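Local coordinates for protein amphinase-2 (Rana pipiens, PDB 2P7S) that cleaves RNA as a secreted, cytotoxic endonuclease of the pancreatic ribonuclease family, acting on poly(U), poly(C) and ribosomal RNA and cleaving CpA faster than UpA or UpG, at residues D5-K10 and Y104-V109; I44-H49 and L76-N81; R65-S70 and F95-C100. All coordinates share one frame; numbering follows the deposited sequence.

Contact 1 of 3, residues D5-K10 and Y104-V109; sequences DREWEK and YPVHFV. With ACT (acetate ion), chain D.
The first turn of helix 6-15 lies across strand 104-111, the two short axes 6.8 Å apart at their closest, and Trp8 does most of the joining. Its CG stands anti to the backbone N (chi1 170°), carrying the indole onto the start of the strand. Trp8 CB already touches the Tyr104 ring at CD2. Trp8 CG sits 3.5 Å from Tyr104 CD2, and CD1 lies against CD2 and CE2 of the same ring; the five-membered ring and the phenol meet obliquely, planes at 45°, so that Tyr104 CD2 comes over an indole face. Pro105 O lies at the indole edge, 3.4 Å from Trp8 CE3, buried and without a hydrogen-bond partner in the model. Next round the ring, Trp8 CZ3 rests 3.5 Å from Pro105 CD and touches CG and CB as well. Thr52 and Lys56 of helix 52-56 also touch this indole.

Asp5 places its CB over the centre of the Tyr104 ring, 4.0 Å from the centroid, a CH-pi contact with the carboxylate almost parallel to the phenol. Asp5 OD2 accepts a hydrogen bond from Trp8 N at 3.1 Å through its anti lone pair, an Asx motif, while Asp5 OD1 pairs with Arg101. Glu7 CB packs on Val106 CG1, and its carboxylate reaches Arg65.

No direct hydrogen bond joins helix and strand; one water donates to both Glu7 O and Val106 O. Further along, His107, probably the catalytic proton donor as in related ribonucleases, donates from ND1 to O of an acetate ion (probably from the crystallisation liquor) at 2.9 Å, and Phe108 N to its OXT. Because His15 NE2 also binds this acetate, the anion bridges the two presumed catalytic histidines, consistent with a phosphate pocket, and its charge would probably favour a protonated His107.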
loop_
_atom_site.group_PDB
_atom_site.type_symbol
_atom_site.label_atom_id
_atom_site.label_comp_id
_atom_site.label_asym_id
_atom_site.label_seq_id
_atom_site.Cartn_x
_atom_site.Cartn_y
_atom_site.Cartn_z
ATOM N N ASP A 5 -4.931 -5.800 -15.324
ATOM C CA ASP A 5 -5.991 -6.143 -14.329
ATOM C C ASP A 5 -6.396 -4.886 -13.552
ATOM O O ASP A 5 -5.549 -4.220 -12.950
ATOM C CB ASP A 5 -5.474 -7.204 -13.358
ATOM C CG ASP A 5 -6.551 -7.703 -12.427
ATOM O OD1 ASP A 5 -7.268 -8.656 -12.806
ATOM O OD2 ASP A 5 -6.695 -7.133 -11.320
ATOM N N ARG A 6 -7.692 -4.578 -13.552
ATOM C CA ARG A 6 -8.207 -3.388 -12.878
ATOM C C ARG A 6 -7.917 -3.292 -11.378
ATOM O O ARG A 6 -7.448 -2.254 -10.900
ATOM C CB ARG A 6 -9.702 -3.273 -13.116
ATOM N N GLU A 7 -8.215 -4.354 -10.637
ATOM C CA GLU A 7 -7.983 -4.363 -9.196
ATOM C C GLU A 7 -6.502 -4.182 -8.852
ATOM O O GLU A 7 -6.163 -3.475 -7.902
ATOM C CB GLU A 7 -8.526 -5.660 -8.581
ATOM C CG GLU A 7 -10.054 -5.742 -8.602
ATOM C CD GLU A 7 -10.592 -7.028 -7.990
ATOM O OE1 GLU A 7 -10.355 -8.114 -8.558
ATOM O OE2 GLU A 7 -11.251 -6.952 -6.935
ATOM N N TRP A 8 -5.630 -4.823 -9.626
ATOM C CA TRP A 8 -4.182 -4.714 -9.440
ATOM C C TRP A 8 -3.742 -3.275 -9.703
ATOM O O TRP A 8 -2.976 -2.699 -8.929
ATOM C CB TRP A 8 -3.459 -5.651 -10.417
ATOM C CG TRP A 8 -1.944 -5.492 -10.526
ATOM C CD1 TRP A 8 -1.209 -5.497 -11.681
ATOM C CD2 TRP A 8 -0.989 -5.403 -9.452
ATOM N NE1 TRP A 8 0.133 -5.425 -11.398
ATOM C CE2 TRP A 8 0.298 -5.367 -10.039
ATOM C CE3 TRP A 8 -1.094 -5.353 -8.054
ATOM C CZ2 TRP A 8 1.473 -5.286 -9.276
ATOM C CZ3 TRP A 8 0.078 -5.272 -7.296
ATOM C CH2 TRP A 8 1.342 -5.238 -7.912
ATOM N N GLU A 9 -4.226 -2.699 -10.801
ATOM C CA GLU A 9 -3.862 -1.326 -11.153
ATOM C C GLU A 9 -4.252 -0.365 -10.033
ATOM O O GLU A 9 -3.490 0.536 -9.684
ATOM C CB GLU A 9 -4.540 -0.899 -12.461
ATOM C CG GLU A 9 -4.020 -1.601 -13.711
ATOM C CD GLU A 9 -2.543 -1.339 -13.977
ATOM O OE1 GLU A 9 -2.096 -0.188 -13.780
ATOM O OE2 GLU A 9 -1.831 -2.281 -14.398
ATOM N N LYS A 10 -5.438 -0.565 -9.468
ATOM C CA LYS A 10 -5.904 0.288 -8.386
ATOM C C LYS A 10 -5.018 0.102 -7.153
ATOM O O LYS A 10 -4.694 1.075 -6.469
ATOM C CB LYS A 10 -7.355 -0.038 -8.033
ATOM C CG LYS A 10 -7.966 0.908 -7.012
ATOM C CD LYS A 10 -9.356 0.455 -6.606
ATOM C CE LYS A 10 -9.948 1.370 -5.550
ATOM N NZ LYS A 10 -11.280 0.890 -5.085
ATOM N N TYR A 104 -2.805 -11.733 -8.378
ATOM C CA TYR A 104 -2.790 -10.273 -8.243
ATOM C C TYR A 104 -3.160 -9.680 -6.880
ATOM O O TYR A 104 -4.183 -10.029 -6.301
ATOM C CB TYR A 104 -3.736 -9.641 -9.270
ATOM C CG TYR A 104 -3.273 -9.741 -10.698
ATOM C CD1 TYR A 104 -3.829 -10.675 -11.575
ATOM C CD2 TYR A 104 -2.265 -8.907 -11.174
ATOM C CE1 TYR A 104 -3.385 -10.770 -12.896
ATOM C CE2 TYR A 104 -1.817 -8.995 -12.483
ATOM C CZ TYR A 104 -2.377 -9.926 -13.336
ATOM O OH TYR A 104 -1.908 -10.005 -14.624
ATOM N N PRO A 105 -2.317 -8.780 -6.348
ATOM C CA PRO A 105 -2.658 -8.171 -5.054
ATOM C C PRO A 105 -3.857 -7.266 -5.346
ATOM O O PRO A 105 -3.841 -6.525 -6.333
ATOM C CB PRO A 105 -1.411 -7.353 -4.719
ATOM C CG PRO A 105 -0.303 -8.144 -5.351
ATOM C CD PRO A 105 -0.901 -8.542 -6.690
ATOM N N VAL A 106 -4.902 -7.323 -4.526
ATOM C CA VAL A 106 -6.064 -6.478 -4.768
ATOM C C VAL A 106 -6.470 -5.608 -3.582
ATOM O O VAL A 106 -7.193 -4.630 -3.750
ATOM C CB VAL A 106 -7.304 -7.317 -5.230
ATOM C CG1 VAL A 106 -6.969 -8.065 -6.515
ATOM C CG2 VAL A 106 -7.729 -8.301 -4.149
ATOM N N HIS A 107 -6.001 -5.938 -2.387
ATOM C CA HIS A 107 -6.379 -5.137 -1.226
ATOM C C HIS A 107 -5.323 -5.176 -0.138
ATOM O O HIS A 107 -4.747 -6.224 0.147
ATOM C CB HIS A 107 -7.720 -5.637 -0.664
ATOM C CG HIS A 107 -8.250 -4.818 0.475
ATOM N ND1 HIS A 107 -8.674 -3.515 0.323
ATOM C CD2 HIS A 107 -8.418 -5.118 1.787
ATOM C CE1 HIS A 107 -9.080 -3.047 1.491
ATOM N NE2 HIS A 107 -8.935 -4.000 2.396
ATOM N N PHE A 108 -5.061 -4.023 0.471
ATOM C CA PHE A 108 -4.087 -3.969 1.551
ATOM C C PHE A 108 -4.859 -4.149 2.854
ATOM O O PHE A 108 -5.731 -3.347 3.176
ATOM C CB PHE A 108 -3.353 -2.631 1.556
ATOM C CG PHE A 108 -2.252 -2.557 2.568
ATOM C CD1 PHE A 108 -2.524 -2.219 3.891
ATOM C CD2 PHE A 108 -0.947 -2.856 2.209
ATOM C CE1 PHE A 108 -1.506 -2.182 4.840
ATOM C CE2 PHE A 108 0.081 -2.825 3.154
ATOM C CZ PHE A 108 -0.202 -2.489 4.469
ATOM N N VAL A 109 -4.544 -5.214 3.584
ATOM C CA VAL A 109 -5.230 -5.521 4.838
ATOM C C VAL A 109 -4.580 -4.856 6.051
ATOM O O VAL A 109 -5.232 -4.113 6.789
ATOM C CB VAL A 109 -5.277 -7.056 5.070
ATOM C CG1 VAL A 109 -6.020 -7.381 6.374
ATOM C CG2 VAL A 109 -5.958 -7.737 3.887
HETATM C C ACT D . -7.154 -1.514 -1.821
HETATM O O ACT D . -8.403 -1.524 -1.761
HETATM O OXT ACT D . -6.285 -1.761 -0.860
HETATM C CH3 ACT D . -6.558 -1.172 -3.179
HETATM O O HOH W 1 -7.795 -3.050 -5.872
#

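Contact 2 of 3, residues I44-H49 and L76-N81; sequences INTFIH and LTTCKN. With ACT (acetate ion), chain C.
Four antiparallel backbone hydrogen bonds tie strand 45-49 to strand 74-83: Asn45 and Cys79 form one hydrogen-bonded pair, Phe47 and Thr77 the next. The straightest is Phe47 N to Thr77 O, 2.7 Å at 174°. CA-H...O contacts, such as Thr46 CA to Thr77 O, fill in between.

Side-chain polar contacts fall on both faces. Thr46 OG1 and Thr78 OG1, each anti to its carbonyl carbon, lie 3.0 Å apart in a non-hydrogen-bonded pair, and Thr46 OG1 donates to an acetate OXT at 2.7 Å. A short hydrogen bond joins His49 NE2 and Thr77 OG1 at 2.6 Å, at the imidazole edge, while Gln19 O holds ND1. This is the curved antiparallel sheet of the pancreatic ribonuclease fold, and Ile44, Asn45 and Thr46 probably line its substrate site, as in relatives. Asn45 ND2 sits 3.2 Å above the Phe47 ring plane, offset toward the rim, and bonds to Lys14 O.

Among apolar contacts, Cys79 SG, in its disulfide with Cys26, makes an oblique sulfur-aromatic contact with the Phe47 ring, 3.6 Å from Phe47 CE1. On the other face Ile48 and Leu76 lie side by side against Ile96, Ile48 CG1 3.8 Å from Leu76 CD2.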
loop_
_atom_site.group_PDB
_atom_site.type_symbol
_atom_site.label_atom_id
_atom_site.label_comp_id
_atom_site.label_asym_id
_atom_site.label_seq_id
_atom_site.Cartn_x
_atom_site.Cartn_y
_atom_site.Cartn_z
ATOM N N ILE A 44 -6.808 7.088 6.539
ATOM C CA ILE A 44 -5.566 6.337 6.663
ATOM C C ILE A 44 -5.187 5.499 5.445
ATOM O O ILE A 44 -6.058 4.969 4.743
ATOM C CB ILE A 44 -5.627 5.413 7.904
ATOM C CG1 ILE A 44 -4.293 4.687 8.092
ATOM C CG2 ILE A 44 -6.776 4.407 7.748
ATOM C CD1 ILE A 44 -4.194 3.914 9.395
ATOM N N ASN A 45 -3.885 5.399 5.194
ATOM C CA ASN A 45 -3.372 4.591 4.085
ATOM C C ASN A 45 -1.901 4.254 4.265
ATOM O O ASN A 45 -1.138 5.053 4.806
ATOM C CB ASN A 45 -3.540 5.294 2.739
ATOM C CG ASN A 45 -3.307 4.344 1.565
ATOM O OD1 ASN A 45 -4.046 3.371 1.393
ATOM N ND2 ASN A 45 -2.276 4.607 0.772
ATOM N N THR A 46 -1.508 3.068 3.808
ATOM C CA THR A 46 -0.117 2.634 3.908
ATOM C C THR A 46 0.497 2.517 2.511
ATOM O O THR A 46 -0.112 1.955 1.594
ATOM C CB THR A 46 -0.005 1.275 4.642
ATOM O OG1 THR A 46 -0.388 1.445 6.013
ATOM C CG2 THR A 46 1.420 0.759 4.599
ATOM N N PHE A 47 1.692 3.081 2.355
ATOM C CA PHE A 47 2.413 3.061 1.091
ATOM C C PHE A 47 3.626 2.144 1.154
ATOM O O PHE A 47 4.360 2.137 2.138
ATOM C CB PHE A 47 2.857 4.478 0.720
ATOM C CG PHE A 47 1.716 5.415 0.461
ATOM C CD1 PHE A 47 1.131 6.131 1.500
ATOM C CD2 PHE A 47 1.201 5.553 -0.824
ATOM C CE1 PHE A 47 0.044 6.970 1.257
ATOM C CE2 PHE A 47 0.111 6.388 -1.078
ATOM C CZ PHE A 47 -0.468 7.098 -0.038
ATOM N N ILE A 48 3.842 1.391 0.082
ATOM C CA ILE A 48 4.947 0.440 0.013
ATOM C C ILE A 48 6.048 1.000 -0.885
ATOM O O ILE A 48 5.831 1.226 -2.075
ATOM C CB ILE A 48 4.466 -0.915 -0.571
ATOM C CG1 ILE A 48 3.194 -1.371 0.142
ATOM C CG2 ILE A 48 5.554 -1.963 -0.422
ATOM C CD1 ILE A 48 2.391 -2.399 -0.653
ATOM N N HIS A 49 7.223 1.229 -0.305
ATOM C CA HIS A 49 8.357 1.769 -1.050
ATOM C C HIS A 49 9.082 0.620 -1.733
ATOM O O HIS A 49 10.032 0.046 -1.185
ATOM C CB HIS A 49 9.301 2.496 -0.092
ATOM C CG HIS A 49 8.683 3.691 0.560
ATOM N ND1 HIS A 49 8.715 4.948 -0.007
ATOM C CD2 HIS A 49 7.964 3.811 1.702
ATOM C CE1 HIS A 49 8.041 5.789 0.757
ATOM N NE2 HIS A 49 7.574 5.125 1.800
ATOM N N LEU A 76 7.680 0.684 4.761
ATOM C CA LEU A 76 6.309 1.188 4.730
ATOM C C LEU A 76 6.051 2.540 5.378
ATOM O O LEU A 76 6.463 2.777 6.511
ATOM C CB LEU A 76 5.400 0.180 5.423
ATOM C CG LEU A 76 5.480 -1.273 4.973
ATOM C CD1 LEU A 76 4.843 -2.152 6.037
ATOM C CD2 LEU A 76 4.783 -1.438 3.632
ATOM N N THR A 77 5.347 3.410 4.658
ATOM C CA THR A 77 4.975 4.714 5.187
ATOM C C THR A 77 3.470 4.710 5.409
ATOM O O THR A 77 2.693 4.436 4.495
ATOM C CB THR A 77 5.318 5.852 4.220
ATOM O OG1 THR A 77 6.738 5.998 4.148
ATOM C CG2 THR A 77 4.696 7.162 4.691
ATOM N N THR A 78 3.056 4.998 6.633
ATOM C CA THR A 78 1.640 5.033 6.935
ATOM C C THR A 78 1.233 6.476 7.212
ATOM O O THR A 78 1.864 7.158 8.013
ATOM C CB THR A 78 1.319 4.136 8.164
ATOM O OG1 THR A 78 1.556 2.764 7.821
ATOM C CG2 THR A 78 -0.132 4.300 8.587
ATOM N N CYS A 79 0.207 6.942 6.505
ATOM C CA CYS A 79 -0.318 8.296 6.681
ATOM C C CYS A 79 -1.604 8.165 7.493
ATOM O O CYS A 79 -2.509 7.423 7.101
ATOM C CB CYS A 79 -0.654 8.914 5.330
ATOM S SG CYS A 79 0.753 9.013 4.183
ATOM N N LYS A 80 -1.704 8.891 8.602
ATOM C CA LYS A 80 -2.900 8.781 9.430
ATOM C C LYS A 80 -3.202 10.025 10.264
ATOM O O LYS A 80 -2.470 11.022 10.222
ATOM C CB LYS A 80 -2.747 7.589 10.374
ATOM C CG LYS A 80 -1.629 7.769 11.391
ATOM C CD LYS A 80 -1.539 6.568 12.311
ATOM C CE LYS A 80 -0.539 6.797 13.427
ATOM N NZ LYS A 80 -0.515 5.642 14.367
ATOM N N ASN A 81 -4.295 9.941 11.017
ATOM C CA ASN A 81 -4.735 11.007 11.912
ATOM C C ASN A 81 -4.782 12.390 11.275
ATOM O O ASN A 81 -4.209 13.351 11.802
ATOM C CB ASN A 81 -3.837 11.039 13.151
ATOM C CG ASN A 81 -3.782 9.696 13.852
ATOM O OD1 ASN A 81 -4.581 8.806 13.559
ATOM N ND2 ASN A 81 -2.846 9.542 14.781
HETATM C C ACT C . -1.729 -0.428 8.839
HETATM O O ACT C . -1.717 -1.599 9.283
HETATM O OXT ACT C . -1.926 -0.021 7.600
HETATM C CH3 ACT C . -1.489 0.676 9.856
#

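Contact 3 of 3, residues R65-S70 and F95-C100; sequences RVNKSS and FICITC
Asn67 and Thr99 face each other across a non-hydrogen-bonded antiparallel pair, their side chains crossing obliquely on the same face of the sheet. Both first torsions put the polar branch anti to the carbonyl carbon, so Thr99 OG1 donates to Asn67 OD1 at 2.7 Å. The hydroxyl approaches from above the amide plane, 33° out of it, instead of along a lone pair, and Asn67 OD1 also lies against Thr99 CB and CG2. A valine here in place of Thr99 removes the hydroxyl and with it this bond, and would probably leave the Asn67 amide less firmly oriented. Thr99 also lies beside His107, probably the catalytic proton donor.

On the opposite face Lys68 bends at chi2 (-68°) and leads its amine away, leaving CG beside Cys100 SG at 3.7 Å. That sulfur belongs to the disulfide with Cys59, so the aliphatic part of the lysine packs against the cross-link.

Near the end of the pairing, Ser70 turns OG into the position between its backbone N and carbonyl carbon (chi1 64°), where it accepts from Ile96 N at 3.1 Å. Ser70 N in turn donates to Ile96 O, so this serine holds Ile96 by both backbone and side chain; OG is also bonded to Gln72 O. Main-chain bonds carry the rest, the shortest from Cys100 N to Val66 O at 2.7 Å.

In this antiparallel sheet of the pancreatic ribonuclease fold, strand 65-69 lies along one edge of strand 86-101, whose other edge takes strand 104-111 through Cys97 and Thr99. The Cys97–Cys114 disulfide ties in the C-terminus, Arg65 reaches Glu7 of helix 6-15, and Ile58 packs on Ile96 and Ile98.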
loop_
_atom_site.group_PDB
_atom_site.type_symbol
_atom_site.label_atom_id
_atom_site.label_comp_id
_atom_site.label_asym_id
_atom_site.label_seq_id
_atom_site.Cartn_x
_atom_site.Cartn_y
_atom_site.Cartn_z
ATOM N N ARG A 65 -9.721 -15.650 -4.030
ATOM C CA ARG A 65 -9.541 -14.440 -3.233
ATOM C C ARG A 65 -9.178 -14.872 -1.819
ATOM O O ARG A 65 -10.019 -15.389 -1.088
ATOM C CB ARG A 65 -10.826 -13.610 -3.214
ATOM C CG ARG A 65 -11.170 -12.967 -4.546
ATOM C CD ARG A 65 -12.474 -12.184 -4.473
ATOM N NE ARG A 65 -12.759 -11.462 -5.714
ATOM C CZ ARG A 65 -12.065 -10.412 -6.149
ATOM N NH1 ARG A 65 -11.038 -9.948 -5.448
ATOM N NH2 ARG A 65 -12.402 -9.819 -7.286
ATOM N N VAL A 66 -7.918 -14.670 -1.443
ATOM C CA VAL A 66 -7.437 -15.055 -0.124
ATOM C C VAL A 66 -6.359 -14.107 0.382
ATOM O O VAL A 66 -5.616 -13.523 -0.409
ATOM C CB VAL A 66 -6.835 -16.475 -0.149
ATOM C CG1 VAL A 66 -7.931 -17.502 -0.361
ATOM C CG2 VAL A 66 -5.795 -16.571 -1.261
ATOM N N ASN A 67 -6.276 -13.958 1.701
ATOM C CA ASN A 67 -5.267 -13.094 2.302
ATOM C C ASN A 67 -3.953 -13.852 2.388
ATOM O O ASN A 67 -3.937 -15.038 2.720
ATOM C CB ASN A 67 -5.693 -12.650 3.707
ATOM C CG ASN A 67 -6.809 -11.630 3.680
ATOM O OD1 ASN A 67 -7.268 -11.222 2.611
ATOM N ND2 ASN A 67 -7.250 -11.203 4.859
ATOM N N LYS A 68 -2.856 -13.166 2.085
ATOM C CA LYS A 68 -1.526 -13.767 2.129
ATOM C C LYS A 68 -0.520 -12.857 2.830
ATOM O O LYS A 68 -0.534 -11.643 2.633
ATOM C CB LYS A 68 -1.021 -14.043 0.706
ATOM C CG LYS A 68 -1.810 -15.092 -0.072
ATOM C CD LYS A 68 -1.628 -16.477 0.534
ATOM C CE LYS A 68 -2.285 -17.550 -0.329
ATOM N NZ LYS A 68 -2.062 -18.918 0.225
ATOM N N SER A 69 0.351 -13.448 3.645
ATOM C CA SER A 69 1.394 -12.692 4.340
ATOM C C SER A 69 2.630 -12.721 3.446
ATOM O O SER A 69 2.926 -13.748 2.837
ATOM C CB SER A 69 1.749 -13.343 5.688
ATOM O OG SER A 69 0.680 -13.269 6.615
ATOM N N SER A 70 3.346 -11.606 3.355
ATOM C CA SER A 70 4.551 -11.566 2.537
ATOM C C SER A 70 5.663 -12.278 3.301
ATOM O O SER A 70 5.696 -12.249 4.528
ATOM C CB SER A 70 4.964 -10.120 2.245
ATOM O OG SER A 70 5.324 -9.441 3.436
ATOM N N PHE A 95 6.486 -6.969 7.467
ATOM C CA PHE A 95 5.861 -7.782 6.443
ATOM C C PHE A 95 4.515 -7.102 6.249
ATOM O O PHE A 95 4.159 -6.194 7.009
ATOM C CB PHE A 95 5.626 -9.217 6.932
ATOM C CG PHE A 95 6.825 -9.851 7.576
ATOM C CD1 PHE A 95 7.160 -9.556 8.896
ATOM C CD2 PHE A 95 7.621 -10.744 6.864
ATOM C CE1 PHE A 95 8.274 -10.143 9.498
ATOM C CE2 PHE A 95 8.734 -11.334 7.454
ATOM C CZ PHE A 95 9.061 -11.034 8.775
ATOM N N ILE A 96 3.771 -7.524 5.237
ATOM C CA ILE A 96 2.459 -6.950 5.008
ATOM C C ILE A 96 1.471 -8.066 4.747
ATOM O O ILE A 96 1.849 -9.172 4.362
ATOM C CB ILE A 96 2.447 -5.959 3.816
ATOM C CG1 ILE A 96 2.870 -6.671 2.524
ATOM C CG2 ILE A 96 3.363 -4.784 4.124
ATOM C CD1 ILE A 96 2.803 -5.784 1.279
ATOM N N CYS A 97 0.203 -7.769 4.992
ATOM C CA CYS A 97 -0.869 -8.722 4.789
ATOM C C CYS A 97 -1.771 -8.124 3.724
ATOM O O CYS A 97 -2.291 -7.017 3.886
ATOM C CB CYS A 97 -1.658 -8.935 6.089
ATOM S SG CYS A 97 -3.128 -9.981 5.842
ATOM N N ILE A 98 -1.945 -8.854 2.628
ATOM C CA ILE A 98 -2.771 -8.374 1.530
ATOM C C ILE A 98 -3.762 -9.433 1.080
ATOM O O ILE A 98 -3.628 -10.612 1.416
ATOM C CB ILE A 98 -1.902 -7.994 0.298
ATOM C CG1 ILE A 98 -1.191 -9.238 -0.235
ATOM C CG2 ILE A 98 -0.883 -6.933 0.673
ATOM C CD1 ILE A 98 -0.351 -8.985 -1.473
ATOM N N THR A 99 -4.767 -9.005 0.329
ATOM C CA THR A 99 -5.742 -9.942 -0.206
ATOM C C THR A 99 -5.312 -10.128 -1.648
ATOM O O THR A 99 -5.012 -9.153 -2.339
ATOM C CB THR A 99 -7.174 -9.379 -0.214
ATOM O OG1 THR A 99 -7.534 -8.959 1.105
ATOM C CG2 THR A 99 -8.157 -10.445 -0.689
ATOM N N CYS A 100 -5.260 -11.379 -2.085
ATOM C CA CYS A 100 -4.878 -11.705 -3.449
ATOM C C CYS A 100 -6.107 -12.193 -4.190
ATOM O O CYS A 100 -7.029 -12.742 -3.582
ATOM C CB CYS A 100 -3.865 -12.850 -3.480
ATOM S SG CYS A 100 -2.236 -12.575 -2.730
#

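How the contacts relate
Contact 1 spans nearly the whole chain, from helix 6-15 to strand 104-111, and the segments of the other two fall between its ends; those of contacts 2 and 3 alternate in order. All three reach one curled sheet. Strand 86-101 runs beside strand 104-111 of contact 1 and strand 74-83 of contact 2, and its 95-100 part belongs to contact 3. Centres of contacts 1 and 3 lie about 11 Å apart, joined by backbone hydrogen bonds of Thr99 with Val106 and His107; the centre of contact 2 lies about 16 Å from that of contact 1 and about 17 Å from that of contact 3. Phe108, next to His107, meets Thr46, so contacts 1 and 2 adjoin at the probable active site.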